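Local coordinates for protein cysteine desulfurase (PDB 6WCI) that probably removes sulfur from L-cysteine with the help of pyridoxal 5'-phosphate, releasing L-alanine and passing the sulfur to a carrier, at residues Leu367-Val378 / Phe414-Arg422; Leu336-Ile345 / Val354-Ala362. All coordinates share one frame; numbering follows the deposited sequence.

Interaction 1. Residues Leu367-Val378 / Phe414-Arg422; sequences LATLLDLEGVAV and FMTALTKVR
The Phe414 ring receives Val378 at its edge: CG1 of the valine lies near the ring plane, 3.9 Å from CE2. SD of Met415, one residue on in the same helix, also lies in that plane. The side chains of Val376 and Phe414 cross at about a right angle, with Val376 CG1 oblique to the ring, 3.6 Å from Phe414 CD2, and Leu371 CD1 makes a longer oblique approach to CE2. With CG anti to the backbone N (chi1 173°), the phenylalanine swings off its helix toward these residues. Phe48 and Phe332 also meet the ring, with planes inclined rather than parallel.

Beyond the ring the contact is made by hydrocarbon groups, with no hydrogen bond between the segments. Leu371 is a knob in a hole formed by Phe414, Ala417, Leu418 and Val421; its CD2 rests 4.0 Å from Ala417 CB. The preceding residue, Leu370, sets its CB against both methyls of Val421, 3.6 Å from CG1. At the other end, the aliphatic part of Glu374 lies against Ala417, CB to CB 3.8 Å, while its carboxylate forms a long, weak ion pair with Lys43.

A Schellman motif at Gly375 ends helix 364-373: Val376 N bonds Leu371 O (3.0 Å) and Gly375 N bonds Asp372 O (2.7 Å). The chain is carried on so that Val376 and Val378 reach Phe414, and both the helix and the strand after it contribute side chains to the contact with helix 408-422. Asp372 OD1 bonds Ala81 N of the second subunit.

The two helix segments run closer to antiparallel than parallel, at 122°, with axes 9.6 Å apart. Leu367 and Leu418 continue the core onto strand 354-359, helix 318-336 packs against Phe414 and Leu418, and strand 43-47 pairs with strand 376-381.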
ATOM      1  N   LEU B 367     -24.619 -15.258  17.346  1.00 69.61           N
ATOM      2  CA  LEU B 367     -25.124 -15.635  16.029  1.00 73.09           C
ATOM      3  C   LEU B 367     -23.976 -15.942  15.067  1.00 67.68           C
ATOM      4  O   LEU B 367     -23.984 -16.973  14.382  1.00 70.50           O
ATOM      5  CB  LEU B 367     -26.024 -14.531  15.471  1.00 70.18           C
ATOM      6  CG  LEU B 367     -27.373 -14.299  16.159  1.00 71.46           C
ATOM      7  CD1 LEU B 367     -28.138 -13.199  15.442  1.00 70.99           C
ATOM      8  CD2 LEU B 367     -28.201 -15.591  16.215  1.00 73.00           C
ATOM      9  N   ALA B 368     -22.968 -15.064  15.011  1.00 62.90           N
ATOM     10  CA  ALA B 368     -21.858 -15.289  14.087  1.00 59.50           C
ATOM     11  C   ALA B 368     -21.072 -16.539  14.464  1.00 65.38           C
ATOM     12  O   ALA B 368     -20.743 -17.355  13.596  1.00 65.28           O
ATOM     13  CB  ALA B 368     -20.931 -14.067  14.049  1.00 57.38           C
ATOM     14  N   THR B 369     -20.767 -16.707  15.754  1.00 67.84           N
ATOM     15  CA  THR B 369     -19.933 -17.827  16.181  1.00 64.26           C
ATOM     16  C   THR B 369     -20.563 -19.160  15.811  1.00 65.21           C
ATOM     17  O   THR B 369     -19.880 -20.056  15.300  1.00 65.22           O
ATOM     18  CB  THR B 369     -19.690 -17.753  17.684  1.00 65.37           C
ATOM     19  OG1 THR B 369     -19.126 -16.476  18.010  1.00 60.99           O
ATOM     20  CG2 THR B 369     -18.735 -18.845  18.121  1.00 62.50           C
ATOM     21  N   LEU B 370     -21.869 -19.300  16.041  1.00 63.67           N
ATOM     22  CA  LEU B 370     -22.560 -20.543  15.728  1.00 69.39           C
ATOM     23  C   LEU B 370     -22.861 -20.681  14.243  1.00 67.47           C
ATOM     24  O   LEU B 370     -22.893 -21.805  13.727  1.00 64.08           O
ATOM     25  CB  LEU B 370     -23.861 -20.634  16.533  1.00 68.24           C
ATOM     26  CG  LEU B 370     -23.630 -20.629  18.040  1.00 69.67           C
ATOM     27  CD1 LEU B 370     -24.952 -20.546  18.793  1.00 80.75           C
ATOM     28  CD2 LEU B 370     -22.854 -21.877  18.439  1.00 69.57           C
ATOM     29  N   LEU B 371     -23.119 -19.573  13.543  1.00 63.08           N
ATOM     30  CA  LEU B 371     -23.345 -19.681  12.108  1.00 62.02           C
ATOM     31  C   LEU B 371     -22.098 -20.208  11.410  1.00 66.74           C
ATOM     32  O   LEU B 371     -22.193 -21.037  10.496  1.00 59.23           O
ATOM     33  CB  LEU B 371     -23.774 -18.336  11.523  1.00 61.49           C
ATOM     34  CG  LEU B 371     -25.233 -17.928  11.728  1.00 66.01           C
ATOM     35  CD1 LEU B 371     -25.496 -16.523  11.217  1.00 63.31           C
ATOM     36  CD2 LEU B 371     -26.173 -18.933  11.064  1.00 70.58           C
ATOM     37  N   ASP B 372     -20.915 -19.767  11.857  1.00 62.67           N
ATOM     38  CA  ASP B 372     -19.667 -20.278  11.296  1.00 56.78           C
ATOM     39  C   ASP B 372     -19.555 -21.786  11.468  1.00 56.36           C
ATOM     40  O   ASP B 372     -19.058 -22.483  10.576  1.00 59.87           O
ATOM     41  CB  ASP B 372     -18.469 -19.589  11.939  1.00 57.17           C
ATOM     42  CG  ASP B 372     -17.155 -20.227  11.533  1.00 58.64           C
ATOM     43  OD1 ASP B 372     -16.727 -20.033  10.371  1.00 50.01           O
ATOM     44  OD2 ASP B 372     -16.564 -20.938  12.375  1.00 58.38           O
ATOM     45  N   LEU B 373     -20.014 -22.314  12.607  1.00 61.16           N
ATOM     46  CA  LEU B 373     -19.982 -23.761  12.804  1.00 63.70           C
ATOM     47  C   LEU B 373     -20.871 -24.490  11.811  1.00 60.30           C
ATOM     48  O   LEU B 373     -20.695 -25.695  11.599  1.00 70.07           O
ATOM     49  CB  LEU B 373     -20.383 -24.115  14.234  1.00 61.90           C
ATOM     50  CG  LEU B 373     -19.409 -23.650  15.318  1.00 68.62           C
ATOM     51  CD1 LEU B 373     -19.918 -24.015  16.704  1.00 69.13           C
ATOM     52  CD2 LEU B 373     -18.018 -24.230  15.079  1.00 65.98           C
ATOM     53  N   GLU B 374     -21.819 -23.790  11.196  1.00 64.13           N
ATOM     54  CA  GLU B 374     -22.595 -24.329  10.090  1.00 61.30           C
ATOM     55  C   GLU B 374     -21.961 -24.025   8.734  1.00 61.90           C
ATOM     56  O   GLU B 374     -22.542 -24.362   7.697  1.00 61.60           O
ATOM     57  CB  GLU B 374     -24.025 -23.786  10.146  1.00 63.42           C
ATOM     58  CG  GLU B 374     -24.729 -24.031  11.484  1.00 70.23           C
ATOM     59  CD  GLU B 374     -25.004 -25.505  11.749  1.00 72.58           C
ATOM     60  OE1 GLU B 374     -25.816 -26.103  11.007  1.00 76.21           O
ATOM     61  OE2 GLU B 374     -24.405 -26.069  12.692  1.00 71.10           O
ATOM     62  N   GLY B 375     -20.778 -23.414   8.717  1.00 56.58           N
ATOM     63  CA  GLY B 375     -20.126 -23.034   7.483  1.00 54.26           C
ATOM     64  C   GLY B 375     -20.469 -21.650   6.980  1.00 58.32           C
ATOM     65  O   GLY B 375     -19.902 -21.221   5.967  1.00 51.68           O
ATOM     66  N   VAL B 376     -21.369 -20.940   7.656  1.00 55.27           N
ATOM     67  CA  VAL B 376     -21.821 -19.627   7.219  1.00 59.14           C
ATOM     68  C   VAL B 376     -20.878 -18.572   7.776  1.00 53.38           C
ATOM     69  O   VAL B 376     -20.652 -18.505   8.988  1.00 54.80           O
ATOM     70  CB  VAL B 376     -23.265 -19.353   7.671  1.00 59.93           C
ATOM     71  CG1 VAL B 376     -23.662 -17.943   7.268  1.00 57.27           C
ATOM     72  CG2 VAL B 376     -24.223 -20.366   7.077  1.00 59.25           C
ATOM     73  N   ALA B 377     -20.336 -17.743   6.898  1.00 51.37           N
ATOM     74  CA  ALA B 377     -19.461 -16.652   7.305  1.00 50.14           C
ATOM     75  C   ALA B 377     -20.250 -15.348   7.255  1.00 52.47           C
ATOM     76  O   ALA B 377     -20.653 -14.893   6.182  1.00 57.23           O
ATOM     77  CB  ALA B 377     -18.223 -16.582   6.415  1.00 47.07           C
ATOM     78  N   VAL B 378     -20.495 -14.765   8.421  1.00 51.52           N
ATOM     79  CA  VAL B 378     -21.007 -13.409   8.536  1.00 54.54           C
ATOM     80  C   VAL B 378     -20.144 -12.673   9.550  1.00 51.04           C
ATOM     81  O   VAL B 378     -19.235 -13.239  10.152  1.00 62.48           O
ATOM     82  CB  VAL B 378     -22.497 -13.366   8.948  1.00 61.34           C
ATOM     83  CG1 VAL B 378     -23.357 -14.114   7.948  1.00 55.61           C
ATOM     84  CG2 VAL B 378     -22.681 -13.934  10.342  1.00 56.50           C
ATOM     85  N   PHE B 414     -28.752 -20.782   4.307  1.00 67.62           N
ATOM     86  CA  PHE B 414     -28.501 -19.835   5.389  1.00 65.26           C
ATOM     87  C   PHE B 414     -29.665 -19.811   6.378  1.00 68.15           C
ATOM     88  O   PHE B 414     -29.468 -19.895   7.596  1.00 68.80           O
ATOM     89  CB  PHE B 414     -28.259 -18.443   4.796  1.00 64.73           C
ATOM     90  CG  PHE B 414     -28.145 -17.345   5.821  1.00 70.45           C
ATOM     91  CD1 PHE B 414     -29.279 -16.736   6.345  1.00 71.43           C
ATOM     92  CD2 PHE B 414     -26.899 -16.905   6.241  1.00 67.73           C
ATOM     93  CE1 PHE B 414     -29.166 -15.726   7.281  1.00 75.34           C
ATOM     94  CE2 PHE B 414     -26.778 -15.895   7.172  1.00 61.73           C
ATOM     95  CZ  PHE B 414     -27.909 -15.302   7.693  1.00 71.71           C
ATOM     96  N   MET B 415     -30.887 -19.673   5.871  1.00 70.00           N
ATOM     97  CA  MET B 415     -32.039 -19.555   6.757  1.00 72.84           C
ATOM     98  C   MET B 415     -32.231 -20.809   7.594  1.00 80.61           C
ATOM     99  O   MET B 415     -32.680 -20.728   8.743  1.00 76.26           O
ATOM    100  CB  MET B 415     -33.288 -19.258   5.939  1.00 79.58           C
ATOM    101  CG  MET B 415     -33.103 -18.081   5.023  1.00 72.97           C
ATOM    102  SD  MET B 415     -33.131 -16.527   5.941  1.00 73.04           S
ATOM    103  CE  MET B 415     -32.541 -15.378   4.698  1.00 78.19           C
ATOM    104  N   THR B 416     -31.892 -21.973   7.036  1.00 73.92           N
ATOM    105  CA  THR B 416     -31.947 -23.209   7.809  1.00 77.45           C
ATOM    106  C   THR B 416     -30.906 -23.204   8.920  1.00 74.92           C
ATOM    107  O   THR B 416     -31.176 -23.654  10.040  1.00 76.00           O
ATOM    108  CB  THR B 416     -31.757 -24.406   6.875  1.00 79.25           C
ATOM    109  OG1 THR B 416     -32.954 -24.603   6.107  1.00 76.56           O
ATOM    110  CG2 THR B 416     -31.435 -25.672   7.661  1.00 81.87           C
ATOM    111  N   ALA B 417     -29.712 -22.682   8.632  1.00 71.50           N
ATOM    112  CA  ALA B 417     -28.698 -22.563   9.673  1.00 70.51           C
ATOM    113  C   ALA B 417     -29.103 -21.533  10.720  1.00 71.70           C
ATOM    114  O   ALA B 417     -28.827 -21.709  11.912  1.00 72.44           O
ATOM    115  CB  ALA B 417     -27.350 -22.201   9.050  1.00 67.33           C
ATOM    116  N   LEU B 418     -29.744 -20.443  10.293  1.00 76.01           N
ATOM    117  CA  LEU B 418     -30.214 -19.444  11.248  1.00 73.24           C
ATOM    118  C   LEU B 418     -31.266 -20.041  12.178  1.00 82.92           C
ATOM    119  O   LEU B 418     -31.212 -19.857  13.399  1.00 77.47           O
ATOM    120  CB  LEU B 418     -30.775 -18.232  10.505  1.00 73.03           C
ATOM    121  CG  LEU B 418     -31.290 -17.101  11.397  1.00 74.35           C
ATOM    122  CD1 LEU B 418     -30.205 -16.645  12.355  1.00 73.03           C
ATOM    123  CD2 LEU B 418     -31.822 -15.935  10.571  1.00 74.10           C
ATOM    124  N   THR B 419     -32.226 -20.777  11.612  1.00 78.04           N
ATOM    125  CA  THR B 419     -33.243 -21.427  12.436  1.00 83.65           C
ATOM    126  C   THR B 419     -32.606 -22.435  13.386  1.00 84.13           C
ATOM    127  O   THR B 419     -32.951 -22.486  14.570  1.00 83.34           O
ATOM    128  CB  THR B 419     -34.286 -22.104  11.545  1.00 82.64           C
ATOM    129  OG1 THR B 419     -34.879 -21.135  10.669  1.00 82.51           O
ATOM    130  CG2 THR B 419     -35.377 -22.748  12.387  1.00 85.95           C
ATOM    131  N   LYS B 420     -31.648 -23.222  12.890  1.00 79.45           N
ATOM    132  CA  LYS B 420     -30.917 -24.143  13.755  1.00 82.92           C
ATOM    133  C   LYS B 420     -30.207 -23.398  14.877  1.00 82.44           C
ATOM    134  O   LYS B 420     -30.206 -23.845  16.031  1.00 80.52           O
ATOM    135  CB  LYS B 420     -29.910 -24.949  12.931  1.00 77.18           C
ATOM    136  N   VAL B 421     -29.613 -22.251  14.561  1.00 76.93           N
ATOM    137  CA  VAL B 421     -28.794 -21.536  15.533  1.00 76.89           C
ATOM    138  C   VAL B 421     -29.658 -20.741  16.499  1.00 78.43           C
ATOM    139  O   VAL B 421     -29.367 -20.680  17.698  1.00 79.30           O
ATOM    140  CB  VAL B 421     -27.781 -20.644  14.797  1.00 73.05           C
ATOM    141  CG1 VAL B 421     -27.233 -19.566  15.724  1.00 72.57           C
ATOM    142  CG2 VAL B 421     -26.663 -21.499  14.237  1.00 70.89           C
ATOM    143  N   ARG B 422     -30.724 -20.118  15.992  1.00 87.15           N
ATOM    144  CA  ARG B 422     -31.658 -19.406  16.862  1.00 81.94           C
ATOM    145  C   ARG B 422     -32.241 -20.341  17.916  1.00 87.42           C
ATOM    146  O   ARG B 422     -32.330 -19.983  19.095  1.00 86.22           O
ATOM    147  CB  ARG B 422     -32.769 -18.772  16.021  1.00 82.80           C
ATOM    148  CG  ARG B 422     -33.397 -17.509  16.613  1.00 84.12           C
ATOM    149  CD  ARG B 422     -34.820 -17.748  17.087  1.00 89.36           C
ATOM    150  NE  ARG B 422     -35.486 -16.505  17.483  1.00 94.01           N
ATOM    151  CZ  ARG B 422     -35.281 -15.881  18.642  1.00 97.63           C
ATOM    152  NH1 ARG B 422     -34.423 -16.383  19.521  1.00101.54           N
ATOM    153  NH2 ARG B 422     -35.927 -14.750  18.923  1.00 91.94           N
TER

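Interaction 2. Residues Leu336-Ile345 / Val354-Ala362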
ATOM      1  N   LEU B 336     -35.837 -13.430   5.313  1.00 76.97           N
ATOM      2  CA  LEU B 336     -35.361 -12.994   6.624  1.00 76.70           C
ATOM      3  C   LEU B 336     -36.493 -12.405   7.458  1.00 79.48           C
ATOM      4  O   LEU B 336     -36.585 -12.667   8.663  1.00 80.74           O
ATOM      5  CB  LEU B 336     -34.228 -11.980   6.484  1.00 82.15           C
ATOM      6  CG  LEU B 336     -33.268 -11.928   7.677  1.00 72.90           C
ATOM      7  CD1 LEU B 336     -32.407 -13.196   7.750  1.00 73.09           C
ATOM      8  CD2 LEU B 336     -32.394 -10.688   7.622  1.00 72.97           C
ATOM      9  N   ARG B 337     -37.370 -11.612   6.835  1.00 89.18           N
ATOM     10  CA  ARG B 337     -38.461 -10.975   7.566  1.00 83.26           C
ATOM     11  C   ARG B 337     -39.480 -11.976   8.096  1.00 89.84           C
ATOM     12  O   ARG B 337     -40.315 -11.603   8.927  1.00 88.58           O
ATOM     13  CB  ARG B 337     -39.155  -9.932   6.682  1.00 83.77           C
ATOM     14  CG  ARG B 337     -38.341  -8.672   6.445  1.00 81.47           C
ATOM     15  CD  ARG B 337     -39.175  -7.559   5.834  1.00 84.78           C
ATOM     16  NE  ARG B 337     -38.411  -6.324   5.666  1.00 80.43           N
ATOM     17  CZ  ARG B 337     -38.129  -5.469   6.650  1.00 93.70           C
ATOM     18  NH1 ARG B 337     -38.545  -5.715   7.886  1.00 92.64           N
ATOM     19  NH2 ARG B 337     -37.424  -4.364   6.404  1.00 78.35           N
ATOM     20  N   ARG B 338     -39.430 -13.231   7.644  1.00 91.71           N
ATOM     21  CA  ARG B 338     -40.252 -14.289   8.221  1.00 96.08           C
ATOM     22  C   ARG B 338     -39.736 -14.759   9.575  1.00 94.63           C
ATOM     23  O   ARG B 338     -40.449 -15.483  10.274  1.00 91.38           O
ATOM     24  CB  ARG B 338     -40.333 -15.484   7.258  1.00 94.86           C
ATOM     25  CG  ARG B 338     -40.762 -15.132   5.832  1.00 94.40           C
ATOM     26  CD  ARG B 338     -40.936 -16.375   4.961  1.00 96.45           C
ATOM     27  NE  ARG B 338     -41.006 -16.049   3.536  1.00 98.82           N
ATOM     28  CZ  ARG B 338     -42.103 -15.638   2.905  1.00107.46           C
ATOM     29  NH1 ARG B 338     -43.247 -15.496   3.564  1.00111.76           N
ATOM     30  NH2 ARG B 338     -42.058 -15.368   1.606  1.00108.21           N
ATOM     31  N   VAL B 339     -38.528 -14.367   9.961  1.00 89.35           N
ATOM     32  CA  VAL B 339     -37.963 -14.788  11.238  1.00 86.67           C
ATOM     33  C   VAL B 339     -38.620 -13.988  12.354  1.00 88.82           C
ATOM     34  O   VAL B 339     -38.694 -12.753  12.296  1.00 88.48           O
ATOM     35  CB  VAL B 339     -36.434 -14.622  11.244  1.00 90.72           C
ATOM     36  CG1 VAL B 339     -35.872 -14.822  12.646  1.00 88.88           C
ATOM     37  CG2 VAL B 339     -35.807 -15.613  10.263  1.00 81.61           C
ATOM     38  N   ASP B 340     -39.112 -14.687  13.369  1.00 91.14           N
ATOM     39  CA  ASP B 340     -39.841 -14.021  14.437  1.00 95.12           C
ATOM     40  C   ASP B 340     -38.878 -13.267  15.347  1.00 96.25           C
ATOM     41  O   ASP B 340     -37.820 -13.783  15.720  1.00 90.55           O
ATOM     42  CB  ASP B 340     -40.651 -15.044  15.229  1.00103.30           C
ATOM     43  CG  ASP B 340     -41.551 -14.399  16.255  1.00107.93           C
ATOM     44  OD1 ASP B 340     -42.305 -13.472  15.889  1.00106.96           O
ATOM     45  OD2 ASP B 340     -41.503 -14.823  17.427  1.00110.98           O
ATOM     46  N   GLY B 341     -39.251 -12.038  15.701  1.00 92.93           N
ATOM     47  CA  GLY B 341     -38.409 -11.204  16.527  1.00 91.76           C
ATOM     48  C   GLY B 341     -37.205 -10.622  15.821  1.00 89.93           C
ATOM     49  O   GLY B 341     -36.290 -10.130  16.493  1.00 86.92           O
ATOM     50  N   LEU B 342     -37.175 -10.658  14.492  1.00 86.76           N
ATOM     51  CA  LEU B 342     -36.027 -10.182  13.734  1.00 83.43           C
ATOM     52  C   LEU B 342     -36.241  -8.731  13.326  1.00 86.68           C
ATOM     53  O   LEU B 342     -37.313  -8.364  12.831  1.00 85.84           O
ATOM     54  CB  LEU B 342     -35.788 -11.049  12.498  1.00 86.96           C
ATOM     55  CG  LEU B 342     -34.538 -10.681  11.685  1.00 78.53           C
ATOM     56  CD1 LEU B 342     -33.767 -11.933  11.292  1.00 77.04           C
ATOM     57  CD2 LEU B 342     -34.914  -9.875  10.452  1.00 77.89           C
ATOM     58  N   ARG B 343     -35.207  -7.921  13.517  1.00 80.80           N
ATOM     59  CA  ARG B 343     -35.231  -6.494  13.230  1.00 82.99           C
ATOM     60  C   ARG B 343     -34.100  -6.179  12.262  1.00 77.68           C
ATOM     61  O   ARG B 343     -32.939  -6.482  12.547  1.00 74.81           O
ATOM     62  CB  ARG B 343     -35.097  -5.702  14.530  1.00 80.96           C
ATOM     63  CG  ARG B 343     -34.519  -4.317  14.412  1.00 88.62           C
ATOM     64  CD  ARG B 343     -35.003  -3.503  15.595  1.00 86.23           C
ATOM     65  NE  ARG B 343     -34.340  -2.219  15.804  1.00 87.66           N
ATOM     66  CZ  ARG B 343     -34.320  -1.214  14.935  1.00 84.70           C
ATOM     67  NH1 ARG B 343     -34.878  -1.339  13.736  1.00 82.68           N
ATOM     68  NH2 ARG B 343     -33.716  -0.083  15.261  1.00 83.07           N
ATOM     69  N   ILE B 344     -34.445  -5.605  11.113  1.00 76.26           N
ATOM     70  CA  ILE B 344     -33.469  -5.208  10.105  1.00 73.26           C
ATOM     71  C   ILE B 344     -33.142  -3.737  10.314  1.00 80.65           C
ATOM     72  O   ILE B 344     -34.035  -2.885  10.312  1.00 74.01           O
ATOM     73  CB  ILE B 344     -33.999  -5.455   8.685  1.00 73.20           C
ATOM     74  CG1 ILE B 344     -34.117  -6.959   8.411  1.00 73.63           C
ATOM     75  CG2 ILE B 344     -33.099  -4.786   7.660  1.00 70.37           C
ATOM     76  CD1 ILE B 344     -34.893  -7.309   7.147  1.00 74.33           C
ATOM     77  N   ILE B 345     -31.863  -3.433  10.487  1.00 78.93           N
ATOM     78  CA  ILE B 345     -31.408  -2.067  10.701  1.00 68.86           C
ATOM     79  C   ILE B 345     -30.922  -1.547   9.355  1.00 66.61           C
ATOM     80  O   ILE B 345     -29.807  -1.845   8.914  1.00 64.13           O
ATOM     81  CB  ILE B 345     -30.336  -1.998  11.789  1.00 67.74           C
ATOM     82  CG1 ILE B 345     -30.987  -2.274  13.144  1.00 75.59           C
ATOM     83  CG2 ILE B 345     -29.661  -0.631  11.801  1.00 71.84           C
ATOM     84  CD1 ILE B 345     -30.022  -2.678  14.217  1.00 79.79           C
ATOM     85  N   VAL B 354     -26.837  -5.614   1.346  1.00 54.30           N
ATOM     86  CA  VAL B 354     -26.241  -5.671   2.678  1.00 53.91           C
ATOM     87  C   VAL B 354     -27.372  -5.612   3.695  1.00 61.38           C
ATOM     88  O   VAL B 354     -28.218  -4.715   3.630  1.00 66.34           O
ATOM     89  CB  VAL B 354     -25.233  -4.524   2.892  1.00 51.88           C
ATOM     90  CG1 VAL B 354     -24.732  -4.495   4.329  1.00 51.89           C
ATOM     91  CG2 VAL B 354     -24.076  -4.650   1.910  1.00 49.24           C
ATOM     92  N   VAL B 355     -27.396  -6.565   4.623  1.00 61.08           N
ATOM     93  CA  VAL B 355     -28.463  -6.662   5.617  1.00 60.29           C
ATOM     94  C   VAL B 355     -27.830  -6.787   6.996  1.00 60.17           C
ATOM     95  O   VAL B 355     -27.228  -7.819   7.315  1.00 68.26           O
ATOM     96  CB  VAL B 355     -29.401  -7.847   5.347  1.00 62.24           C
ATOM     97  CG1 VAL B 355     -30.416  -7.960   6.464  1.00 65.05           C
ATOM     98  CG2 VAL B 355     -30.081  -7.709   3.989  1.00 62.58           C
ATOM     99  N   SER B 356     -27.962  -5.746   7.813  1.00 60.75           N
ATOM    100  CA  SER B 356     -27.591  -5.808   9.218  1.00 61.24           C
ATOM    101  C   SER B 356     -28.863  -6.021  10.033  1.00 64.40           C
ATOM    102  O   SER B 356     -29.863  -5.335   9.806  1.00 65.91           O
ATOM    103  CB  SER B 356     -26.881  -4.525   9.659  1.00 59.93           C
ATOM    104  OG  SER B 356     -25.606  -4.384   9.043  1.00 57.02           O
ATOM    105  N   PHE B 357     -28.830  -6.964  10.973  1.00 65.48           N
ATOM    106  CA  PHE B 357     -30.053  -7.333  11.679  1.00 71.46           C
ATOM    107  C   PHE B 357     -29.749  -7.752  13.110  1.00 70.96           C
ATOM    108  O   PHE B 357     -28.615  -8.096  13.457  1.00 67.86           O
ATOM    109  CB  PHE B 357     -30.809  -8.462  10.961  1.00 69.72           C
ATOM    110  CG  PHE B 357     -30.061  -9.773  10.932  1.00 73.53           C
ATOM    111  CD1 PHE B 357     -29.140 -10.036   9.934  1.00 70.71           C
ATOM    112  CD2 PHE B 357     -30.281 -10.739  11.901  1.00 70.37           C
ATOM    113  CE1 PHE B 357     -28.449 -11.237   9.904  1.00 69.25           C
ATOM    114  CE2 PHE B 357     -29.590 -11.936  11.878  1.00 70.67           C
ATOM    115  CZ  PHE B 357     -28.675 -12.187  10.878  1.00 71.23           C
ATOM    116  N   LEU B 358     -30.792  -7.711  13.934  1.00 72.36           N
ATOM    117  CA  LEU B 358     -30.763  -8.206  15.298  1.00 73.91           C
ATOM    118  C   LEU B 358     -31.931  -9.160  15.492  1.00 76.71           C
ATOM    119  O   LEU B 358     -32.902  -9.143  14.731  1.00 79.21           O
ATOM    120  CB  LEU B 358     -30.851  -7.068  16.326  1.00 74.85           C
ATOM    121  CG  LEU B 358     -29.611  -6.214  16.586  1.00 78.42           C
ATOM    122  CD1 LEU B 358     -29.920  -5.212  17.675  1.00 80.96           C
ATOM    123  CD2 LEU B 358     -28.447  -7.093  16.993  1.00 75.75           C
ATOM    124  N   ILE B 359     -31.834  -9.998  16.520  1.00 77.96           N
ATOM    125  CA  ILE B 359     -32.929 -10.886  16.904  1.00 80.86           C
ATOM    126  C   ILE B 359     -33.095 -10.823  18.417  1.00 82.95           C
ATOM    127  O   ILE B 359     -32.107 -10.819  19.159  1.00 81.92           O
ATOM    128  CB  ILE B 359     -32.685 -12.336  16.427  1.00 82.80           C
ATOM    129  CG1 ILE B 359     -32.497 -12.374  14.906  1.00 78.33           C
ATOM    130  CG2 ILE B 359     -33.845 -13.228  16.822  1.00 90.10           C
ATOM    131  CD1 ILE B 359     -32.043 -13.705  14.363  1.00 82.16           C
ATOM    132  N   ASP B 360     -34.351 -10.762  18.868  1.00 85.98           N
ATOM    133  CA  ASP B 360     -34.653 -10.720  20.296  1.00 98.08           C
ATOM    134  C   ASP B 360     -34.175 -11.987  20.995  1.00 96.16           C
ATOM    135  O   ASP B 360     -34.527 -13.104  20.600  1.00 97.17           O
ATOM    136  CB  ASP B 360     -36.158 -10.554  20.515  1.00104.29           C
ATOM    137  CG  ASP B 360     -36.568  -9.110  20.718  1.00107.40           C
ATOM    138  OD1 ASP B 360     -35.757  -8.322  21.254  1.00108.08           O
ATOM    139  OD2 ASP B 360     -37.711  -8.769  20.349  1.00108.77           O
ATOM    140  N   GLY B 361     -33.394 -11.810  22.060  1.00 94.59           N
ATOM    141  CA  GLY B 361     -32.856 -12.928  22.805  1.00 90.84           C
ATOM    142  C   GLY B 361     -31.546 -13.465  22.278  1.00 92.17           C
ATOM    143  O   GLY B 361     -30.964 -14.355  22.909  1.00 97.91           O
ATOM    144  N   ALA B 362     -31.059 -12.946  21.153  1.00 90.03           N
ATOM    145  CA  ALA B 362     -29.868 -13.459  20.486  1.00 88.90           C
ATOM    146  C   ALA B 362     -28.796 -12.381  20.466  1.00 81.90           C
ATOM    147  O   ALA B 362     -29.002 -11.306  19.893  1.00 84.48           O
ATOM    148  CB  ALA B 362     -30.194 -13.909  19.060  1.00 88.70           C
TER
HETATM  149  O   HOH W   1     -29.337  -3.542   6.440  1.00 37.27           O
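Arg343 and Leu358 pair through both backbone polar groups: Arg343 N donates to Leu358 O (2.9 Å, almost straight at 173°), and Leu358 N returns a bond of 2.8 Å to Arg343 O, lying in the carbonyl plane. At the open end of the hairpin, Gly341 O accepts from Asp360 N at 3.1 Å; next to the connecting loop, Ser356 O takes Ile345 N at 2.8 Å. There a water continues the ladder, accepting from Ser356 N (2.9 Å) and lying 3.0 Å from Ile345 O, to which it can donate. The buried Ser356 hydroxyl is bonded to Val196 O, while Val355 and Phe357 turn their backbone groups to Ala400 and Cys398 of the next strand.

On the face with Leu342 and Ile359, Phe357 CG stands between its backbone N and carbonyl carbon (chi1 65°), which brings CD2 within 3.7 Å of Leu342 CD1, oblique to the ring, and CD1 near Leu336 CD2, itself 3.6 Å from Val355 CG1. Over the other face, Ile345 CG1 sits above the Arg343 guanidinium.

The result is an antiparallel beta hairpin bordering the smaller mixed sheet, consistent with the small C-terminal domain of fold type I pyridoxal-phosphate enzymes.

Interactions 1 and 2 have centres 13 Å apart and belong to one layered unit, in which helix 364-373 is the next element after strand 354-359, reached through a short turn. Arg422 ties them together: its NH2 probably donates a hydrogen bond to Asp360 O at 2.7 Å, fastening the last turn of helix 408-422 to the end of the hairpin. Met415 CE also packs on Leu336 CD1, at 3.8 Å. Both contacts reach the six-stranded sheet, the hairpin at one border and strand 376-381 farther in. Neither includes the cofactor-bearing Lys246, but strand 376-381 leads within a few residues to Cys384, found here as S-hydroxycysteine, which places interaction 1 nearer to it along the chain.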